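Local coordinates for protein Succinylglutamatedesuccinylase/aspartoacylase (Rhodobacter sphaeroides 2.4.1, PDB 3CDX) that binds a metal ion, calcium in this crystal and probably zinc in the cell, and probably hydrolyses amide bonds of acylated amino acids, as its desuccinylase/aspartoacylase relatives do, at residues 184-189 and 259-264; 312-317 and 336-341. One frame throughout, in Å; residues are numbered along the deposited sequence.

Contact 1. Residues 184-189 and 259-264; sequences APHNVV and RHMMVR
N187 and H260 sit side by side on neighbouring strands, and the amide of N187 meets the imidazole of H260 at the ring's edge with the two planes 80° apart. ND2 of N187 donates a hydrogen bond to ND1 of H260, 3.0 Å away, the ring nitrogen lying close to the amide plane and the donor close to the ring plane. With CG anti to the backbone N (chi1 174°), the amide of N187 reaches that edge. Both groups are tied down at their other ends: OD1 of N187 bonds to T161, and NE2 of H260 to E180 of helix 169-182, which suits an ND1 without a proton. On the opposite face H186 and M261 approach each other at a slant. CG of M261 comes to 3.5 Å from CD2 of H186, and SD follows at 4.0 Å from that same CD2. Strands 186-189 and 259-262 run parallel here, in register H186 with R259 through V189 with M262, twisted by 30°. The pairing joins strand 186-189 of the M14-type catalytic region to strand 259-271, which goes on to pair with strand 332-339. The backbone ladder opens with R259 N to P185 O and closes with V263 N to V189 O; in its middle M261 N reaches N187 O at 2.8 Å. At the far end of the strands, CG1 of V188 packs on CG2 of V263 at 3.9 Å. R259, extended from CG to NE, donates from NH1 to a water that also bonds NE2 of H186, while NH2 forms a salt bridge with D339.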
# COMPACT_ATOMS: atom_id res chain seq x y z
N ALA A 184 2.59 -25.95 33.03
CA ALA A 184 2.61 -26.33 31.62
C ALA A 184 3.54 -27.54 31.48
O ALA A 184 4.39 -27.77 32.34
CB ALA A 184 3.08 -25.17 30.75
N PRO A 185 3.38 -28.34 30.42
CA PRO A 185 4.27 -29.52 30.36
C PRO A 185 5.73 -29.18 30.46
O PRO A 185 6.47 -29.97 31.05
CB PRO A 185 3.96 -30.14 28.99
CG PRO A 185 2.63 -29.63 28.61
CD PRO A 185 2.41 -28.30 29.30
N HIS A 186 6.16 -28.05 29.86
CA HIS A 186 7.55 -27.63 29.92
C HIS A 186 7.70 -26.18 30.32
O HIS A 186 6.86 -25.35 30.00
CB HIS A 186 8.23 -27.78 28.58
CG HIS A 186 8.30 -29.19 28.10
ND1 HIS A 186 7.39 -29.71 27.21
CD2 HIS A 186 9.16 -30.19 28.41
CE1 HIS A 186 7.69 -30.98 26.99
NE2 HIS A 186 8.76 -31.29 27.70
N ASN A 187 8.77 -25.90 31.06
CA ASN A 187 9.18 -24.55 31.39
C ASN A 187 10.52 -24.39 30.79
O ASN A 187 11.38 -25.25 31.02
CB ASN A 187 9.25 -24.32 32.89
CG ASN A 187 9.81 -22.97 33.23
OD1 ASN A 187 9.27 -21.96 32.81
ND2 ASN A 187 10.88 -22.94 34.02
N VAL A 188 10.70 -23.35 29.97
CA VAL A 188 11.93 -23.12 29.25
C VAL A 188 12.70 -21.88 29.76
O VAL A 188 12.19 -20.76 29.72
CB VAL A 188 11.68 -22.98 27.71
CG1 VAL A 188 12.97 -23.02 26.94
CG2 VAL A 188 10.74 -24.10 27.22
N VAL A 189 13.93 -22.10 30.24
CA VAL A 189 14.86 -21.04 30.65
C VAL A 189 15.77 -20.74 29.47
O VAL A 189 16.38 -21.66 28.91
CB VAL A 189 15.67 -21.49 31.91
CG1 VAL A 189 16.49 -20.32 32.50
CG2 VAL A 189 14.72 -22.02 32.96
N ARG A 259 8.23 -30.04 33.46
CA ARG A 259 9.62 -30.44 33.23
C ARG A 259 10.42 -29.20 32.76
O ARG A 259 10.04 -28.52 31.77
CB ARG A 259 9.69 -31.62 32.23
CG ARG A 259 11.11 -32.26 31.97
CD ARG A 259 11.05 -33.48 30.99
NE ARG A 259 12.32 -33.71 30.26
CZ ARG A 259 12.47 -34.45 29.14
NH1 ARG A 259 11.44 -35.09 28.59
NH2 ARG A 259 13.67 -34.56 28.54
N HIS A 260 11.51 -28.90 33.47
CA HIS A 260 12.29 -27.73 33.17
C HIS A 260 13.31 -28.05 32.09
O HIS A 260 14.02 -29.06 32.12
CB HIS A 260 13.03 -27.15 34.39
CG HIS A 260 12.15 -26.70 35.51
ND1 HIS A 260 11.36 -25.57 35.44
CD2 HIS A 260 12.02 -27.17 36.77
CE1 HIS A 260 10.72 -25.41 36.59
NE2 HIS A 260 11.11 -26.36 37.41
N MET A 261 13.42 -27.12 31.16
CA MET A 261 14.25 -27.29 30.01
C MET A 261 14.93 -25.97 29.82
O MET A 261 14.66 -25.00 30.57
CB MET A 261 13.37 -27.65 28.81
CG MET A 261 12.28 -28.71 29.13
SD MET A 261 13.02 -30.41 29.29
CE MET A 261 13.45 -30.76 27.58
N MET A 262 15.78 -25.91 28.80
CA MET A 262 16.57 -24.74 28.55
C MET A 262 17.00 -24.70 27.10
O MET A 262 17.07 -25.73 26.41
CB MET A 262 17.79 -24.67 29.52
CG MET A 262 18.83 -25.83 29.45
SD MET A 262 20.30 -25.63 30.61
CE MET A 262 21.05 -24.16 30.01
N VAL A 263 17.27 -23.48 26.65
CA VAL A 263 17.82 -23.21 25.36
C VAL A 263 19.01 -22.28 25.62
O VAL A 263 18.83 -21.18 26.15
CB VAL A 263 16.81 -22.47 24.43
CG1 VAL A 263 17.50 -22.08 23.15
CG2 VAL A 263 15.59 -23.37 24.13
N ARG A 264 20.21 -22.72 25.27
CA ARG A 264 21.40 -21.91 25.55
C ARG A 264 22.44 -21.82 24.42
O ARG A 264 23.25 -20.89 24.41
CB ARG A 264 22.05 -22.31 26.88
O HOH W 1 8.78 -34.02 28.56

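Contact 2. Residues 312-317 and 336-341; sequences YRRDGI and VMEDYN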
# COMPACT_ATOMS: atom_id res chain seq x y z
N TYR A 312 19.56 -31.09 12.60
CA TYR A 312 19.63 -30.69 14.00
C TYR A 312 21.07 -30.83 14.51
O TYR A 312 21.80 -31.72 14.08
CB TYR A 312 18.75 -31.58 14.90
CG TYR A 312 17.27 -31.63 14.58
CD1 TYR A 312 16.42 -30.56 14.89
CD2 TYR A 312 16.71 -32.75 13.97
CE1 TYR A 312 15.02 -30.61 14.58
CE2 TYR A 312 15.35 -32.81 13.67
CZ TYR A 312 14.52 -31.75 13.97
OH TYR A 312 13.18 -31.86 13.67
N ARG A 313 21.45 -29.96 15.46
CA ARG A 313 22.79 -29.95 16.04
C ARG A 313 22.75 -30.03 17.57
O ARG A 313 23.76 -29.74 18.24
CB ARG A 313 23.55 -28.70 15.60
CG ARG A 313 23.75 -28.59 14.10
CD ARG A 313 24.56 -29.76 13.63
NE ARG A 313 24.98 -29.60 12.24
CZ ARG A 313 25.55 -30.57 11.53
NH1 ARG A 313 25.76 -31.75 12.11
NH2 ARG A 313 25.91 -30.35 10.26
N ARG A 314 21.61 -30.44 18.12
CA ARG A 314 21.47 -30.74 19.54
C ARG A 314 20.45 -31.86 19.73
O ARG A 314 19.41 -31.85 19.05
CB ARG A 314 20.92 -29.52 20.31
CG ARG A 314 21.83 -28.29 20.38
CD ARG A 314 23.18 -28.60 21.02
NE ARG A 314 23.11 -28.82 22.47
CZ ARG A 314 24.19 -28.84 23.27
NH1 ARG A 314 25.42 -28.67 22.77
NH2 ARG A 314 24.03 -29.06 24.57
N ASP A 315 20.73 -32.80 20.65
CA ASP A 315 19.69 -33.72 21.14
C ASP A 315 18.71 -32.92 21.99
O ASP A 315 19.10 -31.94 22.64
CB ASP A 315 20.26 -34.86 22.00
CG ASP A 315 21.36 -35.67 21.29
OD1 ASP A 315 21.52 -35.59 20.06
OD2 ASP A 315 22.07 -36.42 21.99
N GLY A 316 17.45 -33.35 22.04
CA GLY A 316 16.44 -32.65 22.81
C GLY A 316 15.02 -32.80 22.27
O GLY A 316 14.69 -33.78 21.61
N ILE A 317 14.16 -31.83 22.58
CA ILE A 317 12.75 -31.83 22.20
C ILE A 317 12.52 -30.53 21.40
O ILE A 317 13.04 -29.45 21.77
CB ILE A 317 11.86 -31.89 23.47
CG1 ILE A 317 12.24 -33.12 24.30
CG2 ILE A 317 10.31 -31.84 23.15
CD1 ILE A 317 11.33 -33.40 25.45
N VAL A 336 15.59 -26.22 19.46
CA VAL A 336 15.57 -27.43 20.32
C VAL A 336 15.87 -27.06 21.78
O VAL A 336 16.82 -26.28 22.07
CB VAL A 336 16.58 -28.47 19.76
CG1 VAL A 336 16.63 -29.76 20.59
CG2 VAL A 336 16.23 -28.76 18.29
N MET A 337 15.06 -27.58 22.69
CA MET A 337 15.25 -27.39 24.12
C MET A 337 15.82 -28.69 24.68
O MET A 337 15.63 -29.72 24.07
CB MET A 337 13.95 -26.99 24.83
CG MET A 337 12.79 -28.00 24.79
SD MET A 337 11.24 -27.33 25.48
CE MET A 337 10.27 -28.77 25.11
N GLU A 338 16.54 -28.63 25.81
CA GLU A 338 17.21 -29.78 26.45
C GLU A 338 16.88 -29.70 27.93
O GLU A 338 16.46 -28.63 28.40
CB GLU A 338 18.74 -29.74 26.21
CG GLU A 338 19.49 -28.53 26.84
CD GLU A 338 20.96 -28.35 26.38
OE1 GLU A 338 21.62 -29.35 25.97
OE2 GLU A 338 21.48 -27.18 26.42
N ASP A 339 17.01 -30.81 28.67
CA ASP A 339 16.78 -30.85 30.13
C ASP A 339 17.54 -29.73 30.79
O ASP A 339 18.70 -29.44 30.41
CB ASP A 339 17.25 -32.18 30.75
CG ASP A 339 16.32 -33.35 30.43
OD1 ASP A 339 15.17 -33.13 30.00
OD2 ASP A 339 16.75 -34.51 30.65
N TYR A 340 16.90 -29.12 31.78
CA TYR A 340 17.45 -28.02 32.54
C TYR A 340 18.58 -28.47 33.47
O TYR A 340 18.44 -29.45 34.19
CB TYR A 340 16.37 -27.38 33.40
CG TYR A 340 16.84 -26.21 34.23
CD1 TYR A 340 17.15 -24.97 33.63
CD2 TYR A 340 17.00 -26.32 35.62
CE1 TYR A 340 17.60 -23.88 34.39
CE2 TYR A 340 17.45 -25.23 36.39
CZ TYR A 340 17.74 -24.02 35.77
OH TYR A 340 18.16 -22.96 36.54
N ASN A 341 19.67 -27.70 33.46
CA ASN A 341 20.73 -27.81 34.46
C ASN A 341 20.95 -26.45 35.13
O ASN A 341 21.23 -25.44 34.46
CB ASN A 341 22.03 -28.29 33.80
CG ASN A 341 23.18 -28.49 34.80
OD1 ASN A 341 23.77 -27.52 35.31
ND2 ASN A 341 23.51 -29.74 35.07
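OE1 of E338 takes a straight hydrogen bond from NH2 of R314, 2.8 Å long with 167° at the hydrogen, and the pair is a salt bridge. The acceptor uses its syn lone pair, on the side of OE2, and lies in the guanidinium plane, while the carboxylate is turned 87° against that plane; NH2 to OE1 is their one hydrogen bond. The arginine bends at chi2 and chi3 to bring its end round, whereas the glutamate runs extended beyond CG. Next along the chain, D315 points its CB away from strand 336-339, and its OD1 accepts from the backbone N of T290. G316 then passes very close: its CA is 3.3 Å from O of M337 and 3.6 Å from CG1 of V336. A CB here would run into both, and would also press on the carbonyl O of D315, a backbone conformation that only glycine takes comfortably. This is where strand 316-322 begins its antiparallel pairing with strand 332-339. I317 and M337 form a hydrogen-bonded pair, I317 N giving to M337 O at 3.0 Å and M337 N giving back to I317 O at 2.9 Å. Their side chains share a face and slant across each other, CE of M337 ending 3.6 Å from CG2 of I317; H186 of strand 186-189 touches both residues. V336 turns the other way and spreads its two methyls: CG1, anti to the backbone N, covers G316, and CG2 meets CD1 of Y312 at 3.9 Å. The Y312 ring and the valine cross at about a right angle, with V288 packed against both.

In the fold
The centres of the two contacts lie about 10 Å apart, and contact 1 closes along the chain before contact 2 opens. Strands 259-271 and 332-339 are antiparallel neighbours, so the order across is 186-189, 259-271, 332-339, 316-322: contact 1 is the parallel pairing at one end of this run and contact 2 the antiparallel pairing at the other. Between them, M262 N probably bonds to E338 O, and M261 packs against D339. The run thus links strand 186-189 to strands 316-322 and 332-339, late in the chain. The calcium ion lies about 14 Å from the V188 side chain, and contact 2 is away from the metal site.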